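Local coordinates for hypothetical protein yfcE (Escherichia coli, PDB 1SU1) that belongs to the calcineurin-like phosphoesterase superfamily and binds a pair of zinc ions where loops from its two beta sheets come together, at residues 29-34 with 169-174; 59-64 with 95-100; 79-84 with 105-110; 125-130 with 146-151; 180-185 with 193-198. All blocks are in the same frame, centred on the assembly; numbering follows the deposited sequence.

Contact 1. Residues 29-34 with 169-174; sequences MFASDI and GSVSIP. With ZN (zinc ion), chain F.
Ser170, Val171 and Ser172 turn polar groups on the carbonyls of Ser32, Asp33 and Ile34. Val171 N meets Ser32 O at 3.2 Å, almost in line with the carbonyl. Ser170 OG gives its proton to Asp33 O (2.8 Å) and accepts from Ile173 N at 2.9 Å and from Ser172 N in an ST turn, so three bonds fix its rotation. It reaches Asp33 because chi1 of 176° sets the hydroxyl opposite the backbone N. Ser172 OG sits between two carbonyls, 2.9 Å from Ile34 O and 3.3 Å from Asp33 O, with one proton to share. A water joins Ser32 N to Gly169 O.

The turn after strand 27-31 carries the first metal-binding aspartate of the calcineurin-like phosphoesterase fold: Asp33 OD1 binds zinc at 1.9 Å, together with His35 and His153. Asp33 OD2 is met from above the carboxylate plane by Ser32 OG (2.6 Å) and also accepts from His151 N.

Apolar contact is confined to Val171, which lies alongside Ile34 and points the same way, Val171 CG2 being 3.9 Å from Ile34 CG1, while CG1 faces Ala31 CB more distantly.

Contact 2. Residues 59-64 with 95-100; sequences LGDVLN and RGNCDS. With ZN (zinc ion), chain E; SO4 (sulfate ion), chain G.
Asp61 and Asn97 meet at a zinc ion, each giving it one oxygen, Asp61 OD2 and Asn97 OD1; the bond from Asn97 OD1 to zinc is 2.2 Å long. The carboxylate and amide planes differ by only 27°, and the shared metal probably compensates for the repulsion between Asp61 OD2 and Asn97 OD1, 2.8 Å apart. Sulfate O2 is a further ligand, while Asn97 ND2 donates to sulfate O3 along a nearly straight bond of 3.2 Å. Asn97 CG lies between its own backbone N and carbonyl carbon (chi1 63°), which turns the amide so that one end faces metal and the other the anion. His129 and His151 complete the zinc site.

The second shell centres on Asp99. Asp99 OD2 accepts from Asp61 N (2.9 Å) and Gly96 N (3.0 Å), both arriving from the same face of the carboxylate, and Asp99 OD1 takes Val62 N on its syn lone pair at 2.8 Å. A water bridges Asp99 OD1 and Leu63 N. One carboxylate thus ties together the backbones on which both zinc ligands ride. The type I turn from Gly96 to Asp99 brings that carboxylate back against Gly60 CA, and Asn64 ND2 adds a weak bond to Cys98 O, its OD1 being taken by Gly66 N.

Farther out, Asn97 and Cys98 pack on Val102 of the second subunit, and Arg95 forms a salt bridge with Glu101 of that subunit. Gly60-Asp61 and Gly96-Asn97 correspond to the GD and GN signature motifs of the calcineurin-like phosphoesterase dimetal site.

Contact 3. Residues 79-84 with 105-110; sequences KVVERL and MLLHFP. Unlike the reference sequence in segment 79-84: Val81 (reference Ala).
Leu84 N bonds to Val80 O at 2.9 Å, a regular turn of helix 77-85 that holds Leu84 on the flank facing 105-110, one turn on from Val81. Across the interface the contact is apolar. The two methyls of Val81 straddle the base of Leu106, whose side chain crosses it at about a right angle: Val81 CG1 lies 3.6 Å from Leu106 O and 3.9 Å from Leu106 CB, and Val81 CG2 is 4.0 Å from Leu106 CD1. That carbonyl accepts a hydrogen bond from Asn85 ND2, while Asn85 OD1 takes His108 N, so one amide ties the end of helix 77-85 to the chain leaving helix 101-106.

Leu107 is the first residue to depart from helical geometry, and Leu107 CD2 reaches in to lie 4.1 Å from Val81 CA and 4.3 Å from Leu84 CD1. Phe109 presents its ring edge rather than a face, with Phe109 CE1 4.1 Å from Leu84 CB near the ring plane.

This is plain apolar packing of helix 77-85 on the chain that leaves helix 101-106, on the flank of the six-stranded sheet. Leu84 also rests on Leu45 of helix 38-51, Val62 packs on both Leu84 and Leu107, Leu106 touches Pro67 of the second subunit, and Phe109 covers Val91 and Ala93 of strand 91-93.

Contact 4. Residues 125-130 with 146-151; sequences LFLTHG and VLVYGH. With ZN (zinc ion), chain E.
The imidazoles of His129 and His151 meet rim to rim, their planes 65° apart, with neither over the other's face. His129 NE2 lies at the edge of the His151 ring, near its plane, while His151 N sits above one face of the His129 ring, toward the rim. One zinc ion holds both, bound by His129 NE2 and by His151 ND1, each at 2.2 Å. His151 opens the GHxH motif of the calcineurin-like phosphoesterase fold and His129 is the histidine of the motif before it, both carried where two neighbouring parallel strands, 124-128 and 146-148, run out into loops. His129 CG stands opposite its backbone N (chi1 -178°), which carries the ring out to the metal, and its ND1 bonds to Leu59 O.

Behind the site the strands are joined by a ladder: Phe126 N to Val146 O (2.8 Å), Val148 N to Phe126 O (2.9 Å) and Thr128 N to Val148 O (3.0 Å). On the sheet face of Leu125, Leu127, Val146 and Val148, side chains pair alongside one another, most tightly where Leu125 CD2 presses 3.4 Å from Val146 CB. The Phe126 ring approaches Leu147 CD1 on the other face. Beyond the ladder, Gly150 N reaches His129 O at 2.9 Å, coming 45° out of the carbonyl plane.

Contact 5. Residues 180-185 with 193-198; sequences ASYGML and IALNDQ
The ring of Tyr182 lies close against Ile193, with Tyr182 CE1 3.4 Å from both CB and CG2 of Ile193, in the dense half of this beta hairpin. With chi1 at 68° the ring falls between the backbone N and carbonyl of Tyr182 and leans across the partner strand. Tyr182 CD1 therefore comes 3.7 Å from Leu195 CD2, and Ala194 O lies in the ring plane at its edge. Tyr182 and Ile193 form an antiparallel hydrogen-bonded pair, Tyr182 N to Ile193 O at 3.0 Å and Ile193 N to Tyr182 O at 2.9 Å. Leu195 N continues the pairing onto Ala180 O (2.9 Å) after the strand has ended. Leu47 of helix 38-51 packs on both Tyr182 and Leu195.

Toward Gln198 and Met184 the contact is looser. Tyr182 OH is 3.6 Å from Gln198 OE1, the glutamine being exposed where the chain turns back, and Met184 CB only grazes Ile193 CD1 at 4.2 Å. Ser181 and Ala194 send their side chains apart, and Ser181 OG is bonded instead to Pro168 O.

Across this hairpin, then, the backbone supplies the hydrogen bonds and sets the register, whereas the side chains contribute mainly apolar contact.

In the fold
Contacts 1, 2 and 4 surround the two zinc ions and touch one another, their centres 11 to 14 Å apart, with hydrogen bonds from backbone and side chains joining the three. Contacts 1 and 5 share the six-stranded sheet, where strands 27-31 and 181-186 are neighbours, whereas contact 4 belongs to the five-stranded sheet, so the metal site joins the ends of both. Contact 3 lies on the flank, its centre about 12 Å from that of contact 2 and packed on it through Val62 and Leu63. Along the chain contacts 2 and 3 interleave, contact 4 follows, contact 1 spans all three, and contact 5 comes last, about 20 Å from contact 2 (centre to centre).

Contact 1. Residues 29-34 with 169-174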
# COMPACT_ATOMS: atom_id res chain seq x y z
N MET A 29 -22.41 1.44 17.59
CA MET A 29 -22.30 0.01 17.84
C MET A 29 -21.04 -0.49 17.15
O MET A 29 -20.73 -0.06 16.04
CB MET A 29 -23.52 -0.74 17.29
CG MET A 29 -23.47 -2.24 17.57
SD MET A 29 -24.99 -3.12 17.07
CE MET A 29 -24.39 -4.80 17.10
N PHE A 30 -20.31 -1.39 17.80
CA PHE A 30 -19.08 -1.96 17.27
C PHE A 30 -19.14 -3.47 17.12
O PHE A 30 -19.63 -4.17 18.01
CB PHE A 30 -17.89 -1.64 18.18
CG PHE A 30 -17.69 -0.17 18.45
CD1 PHE A 30 -18.47 0.48 19.40
CD2 PHE A 30 -16.73 0.56 17.75
CE1 PHE A 30 -18.29 1.84 19.67
CE2 PHE A 30 -16.54 1.92 18.00
CZ PHE A 30 -17.32 2.56 18.96
N ALA A 31 -18.63 -3.97 16.00
CA ALA A 31 -18.55 -5.40 15.72
C ALA A 31 -17.15 -5.62 15.15
O ALA A 31 -16.69 -4.84 14.31
CB ALA A 31 -19.61 -5.79 14.70
N SER A 32 -16.47 -6.68 15.59
CA SER A 32 -15.13 -6.97 15.10
C SER A 32 -14.85 -8.46 14.92
O SER A 32 -15.47 -9.30 15.56
CB SER A 32 -14.09 -6.37 16.06
OG SER A 32 -12.77 -6.56 15.57
N ASP A 33 -13.90 -8.76 14.03
CA ASP A 33 -13.48 -10.12 13.74
C ASP A 33 -14.65 -11.09 13.49
O ASP A 33 -14.82 -12.09 14.21
CB ASP A 33 -12.58 -10.61 14.88
CG ASP A 33 -11.28 -9.79 15.01
OD1 ASP A 33 -10.25 -10.14 14.38
OD2 ASP A 33 -11.31 -8.76 15.72
N ILE A 34 -15.44 -10.77 12.47
CA ILE A 34 -16.59 -11.56 12.05
C ILE A 34 -16.09 -12.85 11.40
O ILE A 34 -16.64 -13.93 11.64
CB ILE A 34 -17.43 -10.76 11.04
CG1 ILE A 34 -17.88 -9.44 11.69
CG2 ILE A 34 -18.63 -11.58 10.56
CD1 ILE A 34 -18.63 -8.50 10.76
N GLY A 169 -13.90 -7.40 21.28
CA GLY A 169 -13.66 -8.82 21.24
C GLY A 169 -14.19 -9.29 19.90
O GLY A 169 -14.58 -8.45 19.07
N SER A 170 -14.23 -10.60 19.67
CA SER A 170 -14.73 -11.15 18.41
C SER A 170 -16.19 -11.60 18.54
O SER A 170 -16.57 -12.16 19.57
CB SER A 170 -13.90 -12.37 17.98
OG SER A 170 -14.44 -12.97 16.81
N VAL A 171 -16.99 -11.38 17.50
CA VAL A 171 -18.39 -11.79 17.53
C VAL A 171 -18.49 -13.26 17.13
O VAL A 171 -19.57 -13.82 17.16
CB VAL A 171 -19.26 -10.98 16.54
CG1 VAL A 171 -19.36 -9.53 16.97
CG2 VAL A 171 -18.69 -11.10 15.14
N SER A 172 -17.37 -13.87 16.75
CA SER A 172 -17.43 -15.26 16.30
C SER A 172 -16.38 -16.22 16.85
O SER A 172 -16.65 -17.43 16.93
CB SER A 172 -17.40 -15.31 14.78
OG SER A 172 -16.10 -15.11 14.27
N ILE A 173 -15.21 -15.73 17.22
CA ILE A 173 -14.17 -16.62 17.75
C ILE A 173 -13.47 -16.03 18.97
O ILE A 173 -12.25 -15.80 18.95
CB ILE A 173 -13.09 -16.93 16.71
CG1 ILE A 173 -13.70 -17.04 15.32
CG2 ILE A 173 -12.40 -18.23 17.07
CD1 ILE A 173 -12.67 -17.22 14.22
N PRO A 174 -14.22 -15.80 20.06
CA PRO A 174 -13.59 -15.24 21.26
C PRO A 174 -12.50 -16.14 21.82
O PRO A 174 -12.52 -17.36 21.63
CB PRO A 174 -14.77 -15.10 22.22
CG PRO A 174 -15.65 -16.27 21.83
CD PRO A 174 -15.61 -16.19 20.32
ZN ZN F . -9.53 -11.78 13.80
O HOH W 1 -16.96 -7.62 18.25

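Contact 2. Residues 59-64 with 95-100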
# COMPACT_ATOMS: atom_id res chain seq x y z
N LEU A 59 -14.70 -3.20 12.84
CA LEU A 59 -13.25 -3.10 13.03
C LEU A 59 -12.35 -4.07 12.26
O LEU A 59 -11.19 -4.28 12.65
CB LEU A 59 -12.93 -3.18 14.53
CG LEU A 59 -13.58 -2.12 15.42
CD1 LEU A 59 -13.34 -2.46 16.88
CD2 LEU A 59 -13.02 -0.72 15.10
N GLY A 60 -12.85 -4.67 11.19
CA GLY A 60 -12.00 -5.55 10.39
C GLY A 60 -12.05 -7.07 10.51
O GLY A 60 -12.38 -7.62 11.57
N ASP A 61 -11.66 -7.73 9.41
CA ASP A 61 -11.64 -9.19 9.26
C ASP A 61 -13.09 -9.65 9.16
O ASP A 61 -13.65 -10.29 10.07
CB ASP A 61 -10.87 -9.83 10.43
CG ASP A 61 -9.37 -9.57 10.34
OD1 ASP A 61 -8.99 -8.58 9.67
OD2 ASP A 61 -8.57 -10.32 10.94
N VAL A 62 -13.67 -9.27 8.02
CA VAL A 62 -15.05 -9.49 7.67
C VAL A 62 -15.45 -10.87 7.13
O VAL A 62 -16.26 -11.56 7.74
CB VAL A 62 -15.47 -8.39 6.67
CG1 VAL A 62 -16.96 -8.41 6.44
CG2 VAL A 62 -15.01 -7.03 7.19
N LEU A 63 -14.88 -11.28 5.99
CA LEU A 63 -15.26 -12.55 5.37
C LEU A 63 -14.32 -13.75 5.48
O LEU A 63 -14.78 -14.89 5.58
CB LEU A 63 -15.54 -12.31 3.89
CG LEU A 63 -16.49 -11.15 3.59
CD1 LEU A 63 -16.57 -10.94 2.09
CD2 LEU A 63 -17.87 -11.44 4.18
N ASN A 64 -13.02 -13.50 5.45
CA ASN A 64 -12.04 -14.58 5.52
C ASN A 64 -11.86 -15.11 6.95
O ASN A 64 -11.74 -14.34 7.91
CB ASN A 64 -10.71 -14.08 4.92
CG ASN A 64 -9.55 -15.01 5.15
OD1 ASN A 64 -9.65 -16.23 5.03
ND2 ASN A 64 -8.41 -14.42 5.48
N ARG A 95 -9.80 -1.56 7.74
CA ARG A 95 -9.15 -2.77 7.23
C ARG A 95 -8.47 -3.68 8.24
O ARG A 95 -7.68 -3.23 9.07
CB ARG A 95 -8.12 -2.37 6.15
CG ARG A 95 -7.66 -3.52 5.27
CD ARG A 95 -6.62 -3.07 4.24
NE ARG A 95 -5.29 -2.89 4.82
CZ ARG A 95 -4.68 -1.71 4.96
NH1 ARG A 95 -5.29 -0.60 4.56
NH2 ARG A 95 -3.46 -1.64 5.48
N GLY A 96 -8.79 -4.98 8.15
CA GLY A 96 -8.18 -5.97 9.03
C GLY A 96 -7.12 -6.75 8.26
O GLY A 96 -7.17 -6.78 7.03
N ASN A 97 -6.19 -7.40 8.95
CA ASN A 97 -5.13 -8.15 8.28
C ASN A 97 -5.62 -9.30 7.40
O ASN A 97 -4.87 -9.80 6.56
CB ASN A 97 -4.16 -8.71 9.32
CG ASN A 97 -4.83 -9.69 10.25
OD1 ASN A 97 -5.95 -9.45 10.68
ND2 ASN A 97 -4.16 -10.79 10.57
N CYS A 98 -6.87 -9.72 7.60
CA CYS A 98 -7.42 -10.82 6.81
C CYS A 98 -8.30 -10.35 5.66
O CYS A 98 -8.71 -11.17 4.82
CB CYS A 98 -8.23 -11.78 7.70
SG CYS A 98 -7.30 -12.62 9.00
N ASP A 99 -8.58 -9.06 5.59
CA ASP A 99 -9.41 -8.55 4.49
C ASP A 99 -8.58 -8.33 3.22
O ASP A 99 -7.44 -7.87 3.30
CB ASP A 99 -10.10 -7.25 4.90
CG ASP A 99 -11.00 -7.42 6.13
OD1 ASP A 99 -11.57 -8.53 6.30
OD2 ASP A 99 -11.15 -6.46 6.91
N SER A 100 -9.14 -8.67 2.07
CA SER A 100 -8.45 -8.49 0.79
C SER A 100 -9.32 -7.67 -0.14
O SER A 100 -10.40 -7.25 0.24
CB SER A 100 -8.12 -9.86 0.16
OG SER A 100 -9.31 -10.59 -0.12
ZN ZN E . -7.06 -9.69 12.62
S SO4 G . -6.42 -12.87 13.22
O1 SO4 G . -5.88 -12.20 14.41
O2 SO4 G . -7.31 -11.95 12.53
O3 SO4 G . -5.36 -13.25 12.27
O4 SO4 G . -7.18 -14.08 13.64
O HOH W 2 -12.32 -10.56 4.95

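Contact 3. Residues 79-84 with 105-110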
# COMPACT_ATOMS: atom_id res chain seq x y z
N LYS A 79 -22.98 -15.49 1.94
CA LYS A 79 -24.22 -14.99 2.54
C LYS A 79 -23.97 -13.79 3.45
O LYS A 79 -24.78 -12.86 3.47
CB LYS A 79 -24.93 -16.11 3.32
CG LYS A 79 -26.37 -15.79 3.68
CD LYS A 79 -27.23 -15.62 2.43
CE LYS A 79 -28.68 -15.29 2.79
NZ LYS A 79 -29.55 -15.13 1.59
N VAL A 80 -22.88 -13.80 4.20
CA VAL A 80 -22.59 -12.65 5.06
C VAL A 80 -22.55 -11.36 4.23
O VAL A 80 -23.00 -10.30 4.69
CB VAL A 80 -21.24 -12.80 5.80
CG1 VAL A 80 -20.87 -11.49 6.47
CG2 VAL A 80 -21.34 -13.90 6.84
N VAL A 81 -22.06 -11.47 2.99
CA VAL A 81 -21.97 -10.32 2.09
C VAL A 81 -23.34 -9.72 1.79
O VAL A 81 -23.54 -8.50 1.92
CB VAL A 81 -21.29 -10.72 0.75
CG1 VAL A 81 -21.39 -9.58 -0.25
CG2 VAL A 81 -19.84 -11.08 0.99
N GLU A 82 -24.27 -10.56 1.36
CA GLU A 82 -25.63 -10.12 1.05
C GLU A 82 -26.25 -9.40 2.24
O GLU A 82 -26.88 -8.35 2.10
CB GLU A 82 -26.53 -11.32 0.70
CG GLU A 82 -26.48 -11.79 -0.74
CD GLU A 82 -27.26 -13.09 -0.95
OE1 GLU A 82 -28.42 -13.17 -0.47
OE2 GLU A 82 -26.72 -14.02 -1.60
N ARG A 83 -26.06 -9.98 3.43
CA ARG A 83 -26.62 -9.41 4.65
C ARG A 83 -25.99 -8.08 5.07
O ARG A 83 -26.70 -7.14 5.45
CB ARG A 83 -26.51 -10.43 5.78
CG ARG A 83 -27.47 -11.63 5.63
CD ARG A 83 -28.93 -11.21 5.77
NE ARG A 83 -29.81 -12.32 6.15
CZ ARG A 83 -30.37 -13.17 5.29
NH1 ARG A 83 -30.16 -13.05 3.99
NH2 ARG A 83 -31.14 -14.15 5.74
N LEU A 84 -24.66 -7.97 5.00
CA LEU A 84 -24.03 -6.70 5.38
C LEU A 84 -24.40 -5.58 4.39
O LEU A 84 -24.55 -4.43 4.79
CB LEU A 84 -22.51 -6.85 5.47
CG LEU A 84 -22.01 -7.71 6.65
CD1 LEU A 84 -20.51 -7.87 6.57
CD2 LEU A 84 -22.42 -7.05 7.97
N MET A 105 -14.56 -5.75 -3.32
CA MET A 105 -15.40 -5.77 -4.52
C MET A 105 -16.79 -6.38 -4.24
O MET A 105 -17.74 -6.12 -5.00
CB MET A 105 -14.72 -6.51 -5.68
CG MET A 105 -15.18 -6.11 -7.07
SD MET A 105 -15.24 -7.50 -8.23
CE MET A 105 -16.31 -6.84 -9.49
N LEU A 106 -16.91 -7.15 -3.16
CA LEU A 106 -18.18 -7.77 -2.80
C LEU A 106 -19.03 -6.86 -1.90
O LEU A 106 -20.23 -6.72 -2.12
CB LEU A 106 -17.95 -9.11 -2.10
CG LEU A 106 -17.47 -10.27 -2.98
CD1 LEU A 106 -17.34 -11.53 -2.14
CD2 LEU A 106 -18.46 -10.49 -4.11
N LEU A 107 -18.39 -6.24 -0.91
CA LEU A 107 -19.07 -5.36 0.03
C LEU A 107 -19.29 -3.95 -0.52
O LEU A 107 -18.40 -3.36 -1.13
CB LEU A 107 -18.26 -5.32 1.34
CG LEU A 107 -18.05 -6.70 1.96
CD1 LEU A 107 -17.00 -6.62 3.08
CD2 LEU A 107 -19.38 -7.21 2.52
N HIS A 108 -20.49 -3.41 -0.28
CA HIS A 108 -20.85 -2.10 -0.79
C HIS A 108 -20.57 -0.89 0.09
O HIS A 108 -21.24 0.14 -0.02
CB HIS A 108 -22.32 -2.10 -1.19
CG HIS A 108 -22.64 -3.09 -2.27
ND1 HIS A 108 -23.92 -3.31 -2.73
CD2 HIS A 108 -21.84 -3.91 -2.98
CE1 HIS A 108 -23.89 -4.23 -3.67
NE2 HIS A 108 -22.64 -4.61 -3.85
N PHE A 109 -19.59 -1.02 0.97
CA PHE A 109 -19.18 0.09 1.82
C PHE A 109 -17.64 0.02 1.87
O PHE A 109 -17.06 -1.05 1.71
CB PHE A 109 -19.79 -0.02 3.23
CG PHE A 109 -19.58 -1.35 3.90
CD1 PHE A 109 -20.47 -2.41 3.68
CD2 PHE A 109 -18.50 -1.56 4.74
CE1 PHE A 109 -20.28 -3.63 4.30
CE2 PHE A 109 -18.30 -2.79 5.36
CZ PHE A 109 -19.19 -3.83 5.13
N PRO A 110 -16.97 1.17 2.06
CA PRO A 110 -15.50 1.26 2.12
C PRO A 110 -14.86 0.50 3.27
O PRO A 110 -15.14 0.78 4.43
CB PRO A 110 -15.25 2.77 2.25
CG PRO A 110 -16.51 3.40 1.72
CD PRO A 110 -17.59 2.50 2.23

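Contact 4. Residues 125-130 with 146-151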
# COMPACT_ATOMS: atom_id res chain seq x y z
N LEU A 125 -11.61 9.33 19.46
CA LEU A 125 -11.61 7.87 19.37
C LEU A 125 -10.84 7.47 18.11
O LEU A 125 -11.22 7.84 17.01
CB LEU A 125 -13.04 7.30 19.26
CG LEU A 125 -14.10 7.56 20.34
CD1 LEU A 125 -15.29 6.64 20.09
CD2 LEU A 125 -13.53 7.30 21.71
N PHE A 126 -9.77 6.69 18.29
CA PHE A 126 -8.96 6.23 17.17
C PHE A 126 -9.34 4.79 16.80
O PHE A 126 -8.96 3.86 17.51
CB PHE A 126 -7.47 6.30 17.55
CG PHE A 126 -6.52 6.08 16.39
CD1 PHE A 126 -6.02 7.15 15.65
CD2 PHE A 126 -6.13 4.79 16.03
CE1 PHE A 126 -5.16 6.95 14.58
CE2 PHE A 126 -5.26 4.57 14.96
CZ PHE A 126 -4.77 5.66 14.24
N LEU A 127 -10.04 4.62 15.68
CA LEU A 127 -10.48 3.30 15.21
C LEU A 127 -9.50 2.61 14.25
O LEU A 127 -9.21 3.12 13.16
CB LEU A 127 -11.85 3.43 14.49
CG LEU A 127 -12.89 4.40 15.06
CD1 LEU A 127 -14.07 4.48 14.11
CD2 LEU A 127 -13.35 3.94 16.45
N THR A 128 -9.04 1.42 14.63
CA THR A 128 -8.11 0.65 13.79
C THR A 128 -8.29 -0.85 14.10
O THR A 128 -8.81 -1.19 15.15
CB THR A 128 -6.63 1.08 14.08
OG1 THR A 128 -5.78 0.59 13.04
CG2 THR A 128 -6.16 0.52 15.41
N HIS A 129 -7.86 -1.73 13.19
CA HIS A 129 -8.03 -3.17 13.41
C HIS A 129 -7.16 -3.75 14.52
O HIS A 129 -7.63 -4.57 15.32
CB HIS A 129 -7.76 -3.97 12.13
CG HIS A 129 -7.96 -5.44 12.30
ND1 HIS A 129 -9.20 -6.02 12.48
CD2 HIS A 129 -7.07 -6.47 12.36
CE1 HIS A 129 -9.07 -7.32 12.64
NE2 HIS A 129 -7.78 -7.62 12.57
N GLY A 130 -5.88 -3.37 14.54
CA GLY A 130 -5.01 -3.89 15.58
C GLY A 130 -3.70 -4.47 15.11
O GLY A 130 -2.82 -4.72 15.94
N VAL A 146 -9.17 7.59 23.20
CA VAL A 146 -9.41 6.16 23.21
C VAL A 146 -8.85 5.38 22.02
O VAL A 146 -9.14 5.72 20.88
CB VAL A 146 -10.94 5.85 23.28
CG1 VAL A 146 -11.16 4.36 23.46
CG2 VAL A 146 -11.59 6.65 24.42
N LEU A 147 -8.08 4.34 22.29
CA LEU A 147 -7.59 3.50 21.21
C LEU A 147 -8.63 2.38 21.06
O LEU A 147 -8.81 1.55 21.96
CB LEU A 147 -6.23 2.87 21.57
CG LEU A 147 -5.81 1.74 20.61
CD1 LEU A 147 -5.55 2.29 19.22
CD2 LEU A 147 -4.56 1.04 21.15
N VAL A 148 -9.34 2.36 19.93
CA VAL A 148 -10.37 1.35 19.66
C VAL A 148 -9.87 0.34 18.63
O VAL A 148 -9.63 0.69 17.47
CB VAL A 148 -11.67 2.01 19.11
CG1 VAL A 148 -12.70 0.94 18.81
CG2 VAL A 148 -12.22 3.02 20.11
N TYR A 149 -9.74 -0.92 19.05
CA TYR A 149 -9.23 -1.98 18.16
C TYR A 149 -9.82 -3.39 18.39
O TYR A 149 -10.48 -3.66 19.40
CB TYR A 149 -7.73 -2.10 18.33
CG TYR A 149 -7.34 -2.60 19.71
CD1 TYR A 149 -7.53 -1.80 20.84
CD2 TYR A 149 -6.81 -3.88 19.88
CE1 TYR A 149 -7.21 -2.28 22.12
CE2 TYR A 149 -6.48 -4.35 21.16
CZ TYR A 149 -6.68 -3.55 22.26
OH TYR A 149 -6.34 -4.02 23.51
N GLY A 150 -9.54 -4.29 17.44
CA GLY A 150 -9.98 -5.68 17.51
C GLY A 150 -8.77 -6.59 17.40
O GLY A 150 -7.85 -6.51 18.20
N HIS A 151 -8.78 -7.47 16.41
CA HIS A 151 -7.64 -8.36 16.14
C HIS A 151 -7.21 -9.42 17.17
O HIS A 151 -6.88 -10.55 16.78
CB HIS A 151 -6.40 -7.53 15.77
CG HIS A 151 -5.29 -8.35 15.19
ND1 HIS A 151 -5.44 -9.09 14.04
CD2 HIS A 151 -4.02 -8.56 15.62
CE1 HIS A 151 -4.31 -9.74 13.79
NE2 HIS A 151 -3.44 -9.43 14.73
ZN ZN E . -7.06 -9.69 12.62

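Contact 5. Residues 180-185 with 193-198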
# COMPACT_ATOMS: atom_id res chain seq x y z
N ALA A 180 -18.88 -14.72 22.88
CA ALA A 180 -18.82 -13.95 21.64
C ALA A 180 -19.36 -12.58 22.06
O ALA A 180 -20.33 -12.52 22.83
CB ALA A 180 -19.71 -14.58 20.59
N SER A 181 -18.76 -11.50 21.56
CA SER A 181 -19.20 -10.16 21.96
C SER A 181 -19.20 -9.05 20.90
O SER A 181 -18.69 -9.23 19.79
CB SER A 181 -18.37 -9.68 23.15
OG SER A 181 -16.97 -9.92 22.93
N TYR A 182 -19.82 -7.92 21.25
CA TYR A 182 -19.88 -6.74 20.41
C TYR A 182 -19.66 -5.55 21.33
O TYR A 182 -19.46 -5.74 22.53
CB TYR A 182 -21.22 -6.63 19.66
CG TYR A 182 -22.45 -6.34 20.50
CD1 TYR A 182 -22.99 -7.31 21.35
CD2 TYR A 182 -23.13 -5.13 20.38
CE1 TYR A 182 -24.17 -7.08 22.06
CE2 TYR A 182 -24.31 -4.88 21.08
CZ TYR A 182 -24.83 -5.86 21.92
OH TYR A 182 -26.00 -5.63 22.60
N GLY A 183 -19.69 -4.34 20.80
CA GLY A 183 -19.47 -3.18 21.65
C GLY A 183 -20.43 -2.05 21.38
O GLY A 183 -21.11 -2.03 20.36
N MET A 184 -20.50 -1.11 22.31
CA MET A 184 -21.41 0.02 22.15
C MET A 184 -20.85 1.27 22.83
O MET A 184 -20.14 1.18 23.83
CB MET A 184 -22.77 -0.32 22.78
CG MET A 184 -23.92 0.59 22.36
SD MET A 184 -24.58 0.20 20.72
CE MET A 184 -24.56 -1.59 20.77
N LEU A 185 -21.16 2.42 22.26
CA LEU A 185 -20.75 3.69 22.84
C LEU A 185 -22.07 4.38 23.08
O LEU A 185 -22.86 4.56 22.14
CB LEU A 185 -19.91 4.52 21.84
CG LEU A 185 -19.26 5.87 22.23
CD1 LEU A 185 -19.95 7.01 21.49
CD2 LEU A 185 -19.28 6.10 23.72
N ILE A 193 -20.35 -6.22 25.26
CA ILE A 193 -21.58 -6.96 25.55
C ILE A 193 -21.65 -8.35 24.92
O ILE A 193 -21.38 -8.50 23.73
CB ILE A 193 -22.79 -6.17 25.06
CG1 ILE A 193 -22.70 -4.73 25.57
CG2 ILE A 193 -24.09 -6.86 25.48
CD1 ILE A 193 -23.68 -3.77 24.90
N ALA A 194 -22.03 -9.35 25.70
CA ALA A 194 -22.17 -10.72 25.19
C ALA A 194 -23.24 -10.74 24.11
O ALA A 194 -24.29 -10.11 24.27
CB ALA A 194 -22.54 -11.68 26.32
N LEU A 195 -22.96 -11.43 23.01
CA LEU A 195 -23.90 -11.49 21.89
C LEU A 195 -25.19 -12.27 22.18
O LEU A 195 -26.24 -11.93 21.63
CB LEU A 195 -23.22 -12.09 20.65
CG LEU A 195 -22.93 -11.16 19.46
CD1 LEU A 195 -22.74 -12.02 18.23
CD2 LEU A 195 -24.08 -10.17 19.21
N ASN A 196 -25.11 -13.33 22.99
CA ASN A 196 -26.30 -14.12 23.31
C ASN A 196 -27.11 -13.50 24.45
O ASN A 196 -28.25 -13.10 24.27
CB ASN A 196 -25.91 -15.57 23.65
CG ASN A 196 -24.73 -15.66 24.61
OD1 ASN A 196 -24.61 -14.88 25.55
ND2 ASN A 196 -23.86 -16.65 24.38
N ASP A 197 -26.49 -13.42 25.62
CA ASP A 197 -27.08 -12.91 26.85
C ASP A 197 -27.41 -11.42 26.86
O ASP A 197 -28.37 -10.98 27.50
CB ASP A 197 -26.12 -13.17 28.01
CG ASP A 197 -26.63 -14.22 28.97
OD1 ASP A 197 -25.85 -15.14 29.32
OD2 ASP A 197 -27.80 -14.13 29.39
N GLN A 198 -26.57 -10.64 26.18
CA GLN A 198 -26.67 -9.18 26.16
C GLN A 198 -26.24 -8.69 27.54
O GLN A 198 -26.66 -7.64 28.00
CB GLN A 198 -28.08 -8.69 25.84
CG GLN A 198 -28.23 -8.16 24.42
CD GLN A 198 -29.42 -7.24 24.24
OE1 GLN A 198 -29.26 -6.04 23.99
NE2 GLN A 198 -30.63 -7.79 24.36